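Local coordinates for protein multicopper oxidase (Uncultured bacterium, PDB 4E9X) that probably couples the one-electron oxidation of reducing substrates at a mononuclear copper to the reduction of dioxygen to water at a trinuclear copper cluster, at residues K24-N29 and R116-P121; V47-N52 and Q81-G86; L55-H60 and Y103-N108; N108-V113 and G158-N163. One frame throughout, in Å; residues are numbered along the deposited sequence.

Contact 1: K24-N29 and R116-P121; sequences KVFGFN and RGMWGP
Lys-24 meets Arg-116 through its backbone carbonyl: Arg-116 NH1 donates to Lys-24 O over 2.9 Å, with an N-H...O angle of 164° and the oxygen lying at the guanidinium edge, in the plane of the group. The ammonium of Lys-24 turns elsewhere, to a salt bridge with Asp-153. Val-25 CB rests 3.2 Å from Arg-116 O. The same oxygen accepts from Phe-26 N at 2.9 Å. The arginine chain bends at chi2 (-64°), which brings Arg-116 CD to 3.2 Å from Lys-24 O. CB and CG of Arg-116 pass by CD2 of the Phe-26 ring, whose plane is 72° from that of the guanidinium. Replacing Arg-116 by an alanine would probably leave Lys-24 O without this donor and Glu-111, the salt-bridge partner of Arg-116 NE, without this countercharge. In this cupredoxin domain strand 21-28 lies beside the loop that brings the axial methionine to the mononuclear copper, for Met-118 is one of that ion's four ligands. Met-118 SD packs 3.5 Å from Phe-26 CB and stands obliquely to the Phe-26 ring, 5.0 Å from its centroid, a Met-aromatic contact. Past Gly-27, a water accepts from Phe-28 N and donates to Gly-117 O, bridging the two backbones. The Phe-28 side chain crosses that of Met-118 at about a right angle, CZ lying 3.8 Å from Met-118 CE, while Trp-119 N approaches the ring at its edge, 3.6 Å from CE2.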
# COMPACT_ATOMS: atom_id res chain seq x y z
N LYS A 24 4.58 -26.97 7.23
CA LYS A 24 5.90 -27.14 7.84
C LYS A 24 6.54 -25.77 8.02
O LYS A 24 6.65 -24.98 7.08
CB LYS A 24 6.81 -28.02 6.99
CG LYS A 24 6.39 -29.49 6.94
CD LYS A 24 7.57 -30.30 6.44
CE LYS A 24 7.48 -31.79 6.64
NZ LYS A 24 6.44 -32.44 7.43
N VAL A 25 6.95 -25.48 9.25
CA VAL A 25 7.47 -24.19 9.61
C VAL A 25 8.76 -24.36 10.42
O VAL A 25 9.08 -25.45 10.88
CB VAL A 25 6.46 -23.34 10.41
CG1 VAL A 25 5.23 -23.04 9.48
CG2 VAL A 25 6.06 -23.97 11.72
N PHE A 26 9.52 -23.29 10.58
CA PHE A 26 10.65 -23.24 11.48
C PHE A 26 10.26 -22.35 12.66
O PHE A 26 10.46 -21.15 12.65
CB PHE A 26 11.88 -22.68 10.76
CG PHE A 26 12.42 -23.55 9.63
CD1 PHE A 26 12.83 -24.85 9.84
CD2 PHE A 26 12.51 -23.00 8.36
CE1 PHE A 26 13.36 -25.62 8.80
CE2 PHE A 26 13.03 -23.77 7.31
CZ PHE A 26 13.46 -25.06 7.57
N GLY A 27 9.65 -22.95 13.67
CA GLY A 27 9.05 -22.14 14.74
C GLY A 27 10.05 -21.86 15.82
O GLY A 27 10.70 -22.76 16.37
N PHE A 28 10.19 -20.60 16.19
CA PHE A 28 10.91 -20.23 17.40
C PHE A 28 10.18 -20.88 18.58
O PHE A 28 8.96 -20.75 18.72
CB PHE A 28 10.96 -18.71 17.52
CG PHE A 28 11.86 -18.04 16.47
CD1 PHE A 28 13.22 -18.33 16.45
CD2 PHE A 28 11.33 -17.19 15.53
CE1 PHE A 28 14.08 -17.77 15.49
CE2 PHE A 28 12.17 -16.59 14.62
CZ PHE A 28 13.56 -16.85 14.59
N ASN A 29 10.92 -21.62 19.40
CA ASN A 29 10.40 -22.42 20.49
C ASN A 29 9.26 -23.29 19.97
O ASN A 29 8.33 -23.62 20.74
CB ASN A 29 9.96 -21.56 21.67
CG ASN A 29 11.13 -20.98 22.44
OD1 ASN A 29 12.28 -21.15 22.06
ND2 ASN A 29 10.83 -20.31 23.55
N ARG A 116 7.61 -19.65 6.47
CA ARG A 116 8.00 -20.63 7.47
C ARG A 116 7.85 -20.11 8.88
O ARG A 116 8.32 -20.74 9.83
CB ARG A 116 9.44 -21.14 7.23
CG ARG A 116 9.63 -21.79 5.88
CD ARG A 116 8.82 -23.08 5.66
NE ARG A 116 8.98 -23.42 4.22
CZ ARG A 116 8.12 -24.18 3.58
NH1 ARG A 116 7.08 -24.80 4.18
NH2 ARG A 116 8.30 -24.38 2.26
N GLY A 117 7.13 -19.01 9.06
CA GLY A 117 6.70 -18.59 10.37
C GLY A 117 7.80 -18.11 11.28
O GLY A 117 7.62 -18.08 12.49
N MET A 118 8.96 -17.69 10.71
CA MET A 118 10.10 -17.31 11.58
C MET A 118 10.02 -15.87 12.02
O MET A 118 10.81 -15.00 11.62
CB MET A 118 11.41 -17.54 10.78
CG MET A 118 11.51 -19.03 10.32
SD MET A 118 13.25 -19.50 10.11
CE MET A 118 13.84 -19.48 11.81
N TRP A 119 9.08 -15.61 12.96
CA TRP A 119 8.90 -14.24 13.43
C TRP A 119 8.09 -14.28 14.71
O TRP A 119 7.33 -15.24 15.01
CB TRP A 119 8.13 -13.41 12.38
CG TRP A 119 7.06 -14.09 11.58
CD1 TRP A 119 7.17 -14.59 10.32
CD2 TRP A 119 5.70 -14.33 11.99
NE1 TRP A 119 5.98 -15.12 9.91
CE2 TRP A 119 5.03 -14.99 10.91
CE3 TRP A 119 4.97 -14.03 13.17
CZ2 TRP A 119 3.67 -15.38 10.95
CZ3 TRP A 119 3.62 -14.41 13.22
CH2 TRP A 119 3.02 -15.06 12.13
N GLY A 120 8.25 -13.23 15.50
CA GLY A 120 7.49 -13.05 16.73
C GLY A 120 7.61 -11.62 17.19
O GLY A 120 8.33 -10.83 16.60
N PRO A 121 6.82 -11.26 18.22
CA PRO A 121 6.75 -9.87 18.69
C PRO A 121 7.73 -9.53 19.80
O PRO A 121 7.96 -10.38 20.68
CB PRO A 121 5.28 -9.76 19.18
CG PRO A 121 5.03 -11.18 19.75
CD PRO A 121 5.85 -12.16 18.90
O HOH W 1 8.30 -18.69 15.19

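Contact 2: V47-N52 and Q81-G86; sequences VNVTNN and QPIEAG
Asn-51 reaches from strand 44-51 to the loop 81-86, which leads into the antiparallel neighbour strand 88-94 of the same cupredoxin sheet. Asn-51 carries most of the close part of the contact. Its CG is anti to the backbone N (chi1 -179°), and from it ND2 donates to Ile-83 O at 3.0 Å. The carbonyl oxygen lies near the plane of the amide, whereas the nitrogen stands 41° above the carbonyl plane of Ile-83. The amide is gripped from further directions: ND2 also donates to Leu-55 O, and OD1 is bonded to Thr-53 OG1, so both ends of the group are engaged and its rotation is fixed. Beside the amide the packing is apolar, with Asn-51 CB at 3.9 Å from Ile-83 CG2 and, two residues back and also pointing to the loop, Val-49 CG1 at 4.1 Å from Ile-83 CD1, the valine and isoleucine side chains crossing at about a right angle. A leucine in place of Asn-51 would probably leave Ile-83 O and Leu-55 O without their amide donor and cost Thr-53 OG1 one of its partners. On the solvent side the contact thins out. Glu-84 and Ala-85 direct their side chains away from the strand and are exposed, and Gly-86 is also exposed. What remains there is a backbone link, Gly-86 N donating to Asn-51 O at 2.8 Å with an N-H...O angle of 133°.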
# COMPACT_ATOMS: atom_id res chain seq x y z
N VAL A 47 19.86 -12.89 24.32
CA VAL A 47 19.08 -14.01 23.80
C VAL A 47 20.06 -15.08 23.28
O VAL A 47 20.85 -14.83 22.34
CB VAL A 47 18.15 -13.56 22.67
CG1 VAL A 47 17.32 -14.78 22.23
CG2 VAL A 47 17.17 -12.48 23.11
N ASN A 48 20.01 -16.28 23.90
CA ASN A 48 20.86 -17.39 23.48
C ASN A 48 20.01 -18.28 22.56
O ASN A 48 18.98 -18.79 23.04
CB ASN A 48 21.35 -18.20 24.68
CG ASN A 48 22.01 -17.33 25.76
OD1 ASN A 48 22.98 -16.67 25.44
ND2 ASN A 48 21.48 -17.34 26.98
N VAL A 49 20.42 -18.41 21.32
CA VAL A 49 19.62 -19.09 20.32
C VAL A 49 20.27 -20.44 19.96
O VAL A 49 21.45 -20.43 19.58
CB VAL A 49 19.51 -18.22 19.06
CG1 VAL A 49 18.69 -18.96 18.02
CG2 VAL A 49 18.94 -16.84 19.34
N THR A 50 19.52 -21.53 20.04
CA THR A 50 19.98 -22.83 19.52
C THR A 50 19.15 -23.28 18.33
O THR A 50 17.92 -23.34 18.37
CB THR A 50 19.93 -23.89 20.62
OG1 THR A 50 20.86 -23.43 21.62
CG2 THR A 50 20.38 -25.25 20.10
N ASN A 51 19.86 -23.57 17.26
CA ASN A 51 19.19 -23.99 16.02
C ASN A 51 19.00 -25.51 16.00
O ASN A 51 19.96 -26.24 15.70
CB ASN A 51 20.07 -23.54 14.84
CG ASN A 51 19.48 -23.90 13.49
OD1 ASN A 51 18.40 -24.52 13.46
ND2 ASN A 51 20.13 -23.49 12.42
N ASN A 52 17.80 -26.02 16.29
CA ASN A 52 17.47 -27.42 16.24
C ASN A 52 16.84 -27.81 14.93
O ASN A 52 16.10 -28.80 14.91
CB ASN A 52 16.61 -27.85 17.43
CG ASN A 52 17.37 -27.73 18.75
OD1 ASN A 52 18.55 -28.00 18.79
ND2 ASN A 52 16.70 -27.27 19.80
N GLN A 81 28.12 -14.54 10.36
CA GLN A 81 27.85 -15.75 9.60
C GLN A 81 26.59 -16.39 10.15
O GLN A 81 26.26 -16.15 11.32
CB GLN A 81 29.08 -16.64 9.71
CG GLN A 81 30.35 -15.84 9.31
CD GLN A 81 31.52 -16.80 9.21
OE1 GLN A 81 32.02 -17.12 10.31
NE2 GLN A 81 31.90 -17.23 8.02
N PRO A 82 25.85 -17.17 9.34
CA PRO A 82 24.60 -17.73 9.83
C PRO A 82 24.80 -18.73 10.98
O PRO A 82 25.88 -19.29 11.17
CB PRO A 82 24.12 -18.54 8.62
CG PRO A 82 24.82 -18.01 7.43
CD PRO A 82 26.14 -17.52 7.93
N ILE A 83 23.71 -18.99 11.70
CA ILE A 83 23.73 -20.03 12.72
C ILE A 83 23.43 -21.35 12.06
O ILE A 83 22.30 -21.62 11.63
CB ILE A 83 22.69 -19.72 13.82
CG1 ILE A 83 22.78 -18.30 14.37
CG2 ILE A 83 22.80 -20.78 14.93
CD1 ILE A 83 21.57 -17.92 15.23
N GLU A 84 24.47 -22.19 11.87
CA GLU A 84 24.28 -23.42 11.16
C GLU A 84 23.46 -24.40 11.98
O GLU A 84 23.31 -24.24 13.20
CB GLU A 84 25.67 -24.02 10.85
CG GLU A 84 26.57 -23.10 10.02
CD GLU A 84 26.10 -22.85 8.59
OE1 GLU A 84 25.37 -23.71 8.00
OE2 GLU A 84 26.40 -21.78 8.01
N ALA A 85 22.97 -25.42 11.30
CA ALA A 85 22.17 -26.45 11.92
C ALA A 85 22.90 -27.07 13.10
O ALA A 85 24.04 -27.49 12.97
CB ALA A 85 21.87 -27.51 10.91
N GLY A 86 22.21 -27.08 14.24
CA GLY A 86 22.71 -27.64 15.50
C GLY A 86 23.54 -26.66 16.29
O GLY A 86 23.86 -26.96 17.44

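Contact 3: L55-H60 and Y103-N108; sequences LPHTIH and YHCHVN. With CU (copper (II) ion), chain D; CU (copper (II) ion), chain K; CU (copper (II) ion), chain E; CU (copper (II) ion), chain J.
His-60 and His-104 form an antiparallel hydrogen-bonded pair, His-60 N donating to His-104 O at 2.9 Å and His-104 N to His-60 O, and toward residues 57 and 107 the segments run on without regular strand geometry. The two histidine side chains point the same way, the edge of His-60 turned, offset, to the face of His-104, planes 70° apart. His-106 in turn directs its edge, also offset, to the face of His-60. Each NE2 of this aromatic cluster binds a different copper; His-204, His-206, His-252 and His-254 of the second subunit bind these same three ions. His-104 is steadied by ND1, which donates to Cys-105 O at 2.8 Å. His-57 ND1 and Cys-105 SG hold the mononuclear copper, at 2.0 and 2.2 Å. With SG anti to the backbone N (chi1 -173°), the sulfur also accepts from Thr-58 N at 3.5 Å and from Val-107 N at 3.3 Å. Thr-58 OG1 accepts from His-106 N, 3.1 Å away, while Val-107 CG2 packs against the His-57 backbone. Gly-74 O, Asp-73 O and Thr-53 OG1 bond Thr-58 OG1, His-60 ND1 and His-57 NE2 respectively. Two N-H donors would be expected to draw electron density from the thiolate and so tune the copper, and the His-Cys-His sequence 104-106 provides the short route by which multicopper oxidases are thought to pass electrons to the trinuclear cluster.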
# COMPACT_ATOMS: atom_id res chain seq x y z
N LEU A 55 18.61 -26.42 8.79
CA LEU A 55 19.02 -25.35 7.88
C LEU A 55 19.56 -24.20 8.71
O LEU A 55 19.21 -24.06 9.88
CB LEU A 55 17.85 -24.86 7.06
CG LEU A 55 17.24 -25.76 5.98
CD1 LEU A 55 16.13 -25.10 5.20
CD2 LEU A 55 18.36 -26.17 5.01
N PRO A 56 20.41 -23.34 8.13
CA PRO A 56 20.90 -22.18 8.83
C PRO A 56 19.83 -21.08 8.98
O PRO A 56 18.93 -20.92 8.14
CB PRO A 56 22.04 -21.68 7.95
CG PRO A 56 21.84 -22.33 6.63
CD PRO A 56 20.97 -23.53 6.78
N HIS A 57 20.00 -20.34 10.10
CA HIS A 57 19.10 -19.21 10.40
C HIS A 57 19.90 -18.10 11.08
O HIS A 57 21.04 -18.32 11.49
CB HIS A 57 17.98 -19.66 11.37
CG HIS A 57 17.15 -20.79 10.83
ND1 HIS A 57 16.26 -20.65 9.80
CD2 HIS A 57 17.15 -22.11 11.20
CE1 HIS A 57 15.73 -21.88 9.58
NE2 HIS A 57 16.27 -22.77 10.42
N THR A 58 19.24 -16.96 11.29
CA THR A 58 19.70 -15.93 12.23
C THR A 58 18.47 -15.35 12.95
O THR A 58 17.36 -15.77 12.61
CB THR A 58 20.42 -14.75 11.56
OG1 THR A 58 19.51 -14.15 10.62
CG2 THR A 58 21.69 -15.19 10.81
N ILE A 59 18.68 -14.44 13.88
CA ILE A 59 17.54 -13.60 14.30
C ILE A 59 17.96 -12.15 14.15
O ILE A 59 18.95 -11.73 14.75
CB ILE A 59 17.10 -13.88 15.73
CG1 ILE A 59 16.82 -15.37 16.01
CG2 ILE A 59 15.83 -13.03 16.03
CD1 ILE A 59 16.23 -15.57 17.43
N HIS A 60 17.18 -11.41 13.37
CA HIS A 60 17.23 -9.96 13.30
C HIS A 60 16.14 -9.35 14.18
O HIS A 60 14.99 -9.81 14.25
CB HIS A 60 17.05 -9.50 11.85
CG HIS A 60 16.79 -8.03 11.75
ND1 HIS A 60 17.68 -7.06 12.17
CD2 HIS A 60 15.71 -7.36 11.25
CE1 HIS A 60 17.14 -5.86 11.98
NE2 HIS A 60 15.95 -6.02 11.39
N TYR A 103 10.84 -9.60 15.74
CA TYR A 103 12.11 -10.27 15.46
C TYR A 103 11.78 -11.33 14.40
O TYR A 103 10.66 -11.86 14.35
CB TYR A 103 12.79 -10.83 16.74
CG TYR A 103 11.95 -11.91 17.41
CD1 TYR A 103 12.06 -13.25 17.05
CD2 TYR A 103 11.05 -11.57 18.41
CE1 TYR A 103 11.29 -14.23 17.66
CE2 TYR A 103 10.24 -12.54 19.04
CZ TYR A 103 10.38 -13.84 18.65
OH TYR A 103 9.62 -14.85 19.23
N HIS A 104 12.77 -11.67 13.57
CA HIS A 104 12.51 -12.64 12.52
C HIS A 104 13.83 -13.16 11.95
O HIS A 104 14.85 -12.45 12.06
CB HIS A 104 11.67 -12.05 11.37
CG HIS A 104 12.17 -10.82 10.68
ND1 HIS A 104 13.15 -10.82 9.72
CD2 HIS A 104 11.80 -9.52 10.83
CE1 HIS A 104 13.35 -9.55 9.30
NE2 HIS A 104 12.54 -8.75 9.95
N CYS A 105 13.79 -14.31 11.30
CA CYS A 105 15.03 -14.77 10.64
C CYS A 105 15.43 -13.78 9.56
O CYS A 105 14.58 -13.13 8.96
CB CYS A 105 14.75 -16.17 10.06
SG CYS A 105 16.25 -16.93 9.39
N HIS A 106 16.72 -13.72 9.26
CA HIS A 106 17.19 -12.93 8.13
C HIS A 106 18.02 -13.74 7.13
O HIS A 106 18.76 -13.16 6.32
CB HIS A 106 17.97 -11.69 8.63
CG HIS A 106 17.67 -10.44 7.87
ND1 HIS A 106 18.08 -10.27 6.57
CD2 HIS A 106 17.03 -9.30 8.22
CE1 HIS A 106 17.68 -9.08 6.16
NE2 HIS A 106 17.05 -8.46 7.13
N VAL A 107 17.88 -15.06 7.14
CA VAL A 107 18.42 -15.97 6.17
C VAL A 107 17.25 -16.38 5.22
O VAL A 107 16.15 -16.72 5.71
CB VAL A 107 18.98 -17.24 6.82
CG1 VAL A 107 19.36 -18.25 5.74
CG2 VAL A 107 20.15 -16.94 7.73
N ASN A 108 17.52 -16.40 3.94
CA ASN A 108 16.53 -16.90 2.98
C ASN A 108 15.15 -16.30 3.24
O ASN A 108 14.13 -17.00 3.32
CB ASN A 108 16.52 -18.44 3.11
CG ASN A 108 17.72 -19.12 2.47
OD1 ASN A 108 18.39 -18.48 1.63
ND2 ASN A 108 18.10 -20.39 2.72
CU CU D . 15.64 -18.98 8.83
CU CU K . 15.19 -4.60 10.45
CU CU E . 12.11 -6.86 9.54
CU CU J . 16.27 -6.55 7.05
O HOH W 2 18.54 -21.75 5.35

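Contact 4: N108-V113 and G158-N163; sequences NVNEHV and GGTPMN. With CU (copper (II) ion), chain D.
The short helix 109-115, which supplies His-112 to the mononuclear copper, meets a glycine-containing loop of the following cupredoxin domain. Asn-110 is the residue that reaches across. Its CG sits between the backbone N and the carbonyl carbon (chi1 59°), and ND2 makes a weak hydrogen bond to Gly-159 O at 3.3 Å. CB of Asn-110 lies against the same oxygen, 3.2 Å away, and the CA of Gly-159 makes a CH...O contact of 3.3 Å with Asn-110 O. The fit leaves no room for a side chain at Gly-159, because a CB there would run into Asn-110 O and Glu-111 N. Glu-111 adds CB, 3.8 Å from Gly-158 O, and sends its carboxylate to Arg-116 and Gly-156 N. Beyond the glycines the loop stiffens itself: in the type I beta turn from Thr-160 to Asn-163, Asn-163 OD1 accepts from Thr-160 N at 2.9 Å and from Thr-160 OG1, which itself accepts from Met-162 N in an ST turn. The helix follows strand 101-104 and precedes strand 119-125, the loop connects strands 138-147 and 167-170, and the second subunit packs on both, through Asp-256 on Asn-110 and Ala-165 on Pro-161.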
# COMPACT_ATOMS: atom_id res chain seq x y z
N ASN A 108 17.52 -16.40 3.94
CA ASN A 108 16.53 -16.90 2.98
C ASN A 108 15.15 -16.30 3.24
O ASN A 108 14.13 -17.00 3.32
CB ASN A 108 16.52 -18.44 3.11
CG ASN A 108 17.72 -19.12 2.47
OD1 ASN A 108 18.39 -18.48 1.63
ND2 ASN A 108 18.10 -20.39 2.72
N VAL A 109 15.08 -15.01 3.51
CA VAL A 109 13.87 -14.42 4.10
C VAL A 109 12.59 -14.58 3.30
O VAL A 109 11.51 -14.68 3.89
CB VAL A 109 14.07 -12.91 4.40
CG1 VAL A 109 15.32 -12.79 5.27
CG2 VAL A 109 14.14 -12.02 3.19
N ASN A 110 12.68 -14.57 1.97
CA ASN A 110 11.48 -14.75 1.15
C ASN A 110 10.76 -16.02 1.55
O ASN A 110 9.53 -16.04 1.58
CB ASN A 110 11.83 -14.74 -0.35
CG ASN A 110 12.81 -15.81 -0.77
OD1 ASN A 110 13.96 -15.78 -0.30
ND2 ASN A 110 12.38 -16.74 -1.57
N GLU A 111 11.50 -17.08 1.87
CA GLU A 111 10.86 -18.31 2.30
C GLU A 111 10.69 -18.34 3.80
O GLU A 111 9.59 -18.66 4.32
CB GLU A 111 11.69 -19.54 1.84
CG GLU A 111 11.03 -20.83 2.29
CD GLU A 111 11.85 -22.09 2.25
OE1 GLU A 111 12.97 -22.08 1.68
OE2 GLU A 111 11.34 -23.11 2.82
N HIS A 112 11.76 -18.08 4.58
CA HIS A 112 11.70 -18.33 6.02
C HIS A 112 10.71 -17.39 6.71
O HIS A 112 9.98 -17.84 7.60
CB HIS A 112 13.13 -18.23 6.62
CG HIS A 112 14.00 -19.40 6.27
ND1 HIS A 112 15.14 -19.69 7.03
CD2 HIS A 112 13.92 -20.29 5.25
CE1 HIS A 112 15.73 -20.75 6.48
NE2 HIS A 112 15.02 -21.12 5.42
N VAL A 113 10.73 -16.11 6.32
CA VAL A 113 9.81 -15.14 6.89
C VAL A 113 8.51 -15.19 6.11
O VAL A 113 7.43 -15.12 6.70
CB VAL A 113 10.39 -13.70 6.93
CG1 VAL A 113 9.38 -12.73 7.50
CG2 VAL A 113 11.69 -13.73 7.76
N GLY A 158 9.55 -21.82 -2.00
CA GLY A 158 8.51 -20.87 -1.67
C GLY A 158 8.98 -19.45 -1.54
O GLY A 158 10.14 -19.11 -1.55
N GLY A 159 7.99 -18.57 -1.48
CA GLY A 159 8.30 -17.18 -1.29
C GLY A 159 8.81 -16.42 -2.48
O GLY A 159 9.48 -15.39 -2.35
N THR A 160 8.49 -16.90 -3.68
CA THR A 160 8.89 -16.15 -4.87
C THR A 160 7.68 -15.61 -5.64
O THR A 160 6.56 -16.03 -5.42
CB THR A 160 9.70 -17.09 -5.81
OG1 THR A 160 8.77 -17.97 -6.45
CG2 THR A 160 10.74 -17.91 -5.08
N PRO A 161 7.86 -14.70 -6.57
CA PRO A 161 6.81 -14.20 -7.46
C PRO A 161 6.11 -15.29 -8.25
O PRO A 161 4.96 -15.14 -8.71
CB PRO A 161 7.57 -13.26 -8.45
CG PRO A 161 8.69 -12.76 -7.58
CD PRO A 161 9.15 -13.99 -6.82
N MET A 162 6.81 -16.43 -8.39
CA MET A 162 6.27 -17.56 -9.14
C MET A 162 5.33 -18.45 -8.33
O MET A 162 4.62 -19.32 -8.87
CB MET A 162 7.49 -18.33 -9.64
CG MET A 162 8.13 -17.71 -10.88
SD MET A 162 9.07 -16.19 -10.60
CE MET A 162 10.25 -16.76 -9.41
N ASN A 163 5.34 -18.32 -7.02
CA ASN A 163 4.46 -19.08 -6.15
C ASN A 163 3.12 -18.36 -6.05
O ASN A 163 3.05 -17.17 -6.45
CB ASN A 163 5.08 -19.16 -4.74
CG ASN A 163 6.38 -19.96 -4.73
OD1 ASN A 163 7.47 -19.44 -4.69
ND2 ASN A 163 6.18 -21.29 -4.75
CU CU D . 15.64 -18.98 8.83

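How the contacts relate
Contacts 1, 2 and 3 all lie in the first cupredoxin domain, whereas contact 4 joins its helix 109-115 to the next domain. Contact 3 is central, its centre about 9 Å from that of contact 2 and 10 Å from that of contact 1. Strands 101-104 and 119-125 are sheet neighbours, tying contacts 3 and 1 by backbone bonds. Along the chain the segments of contacts 2 and 3 alternate, all between the two of contact 1; contact 4 opens at Asn-108, shared with contact 3. Contacts 2 and 4, centres about 21 Å apart, do not touch. Contacts 1, 3 and 4 bring all four ligands to the mononuclear copper, and contact 3 alone extends to the trinuclear cluster at the subunit interface.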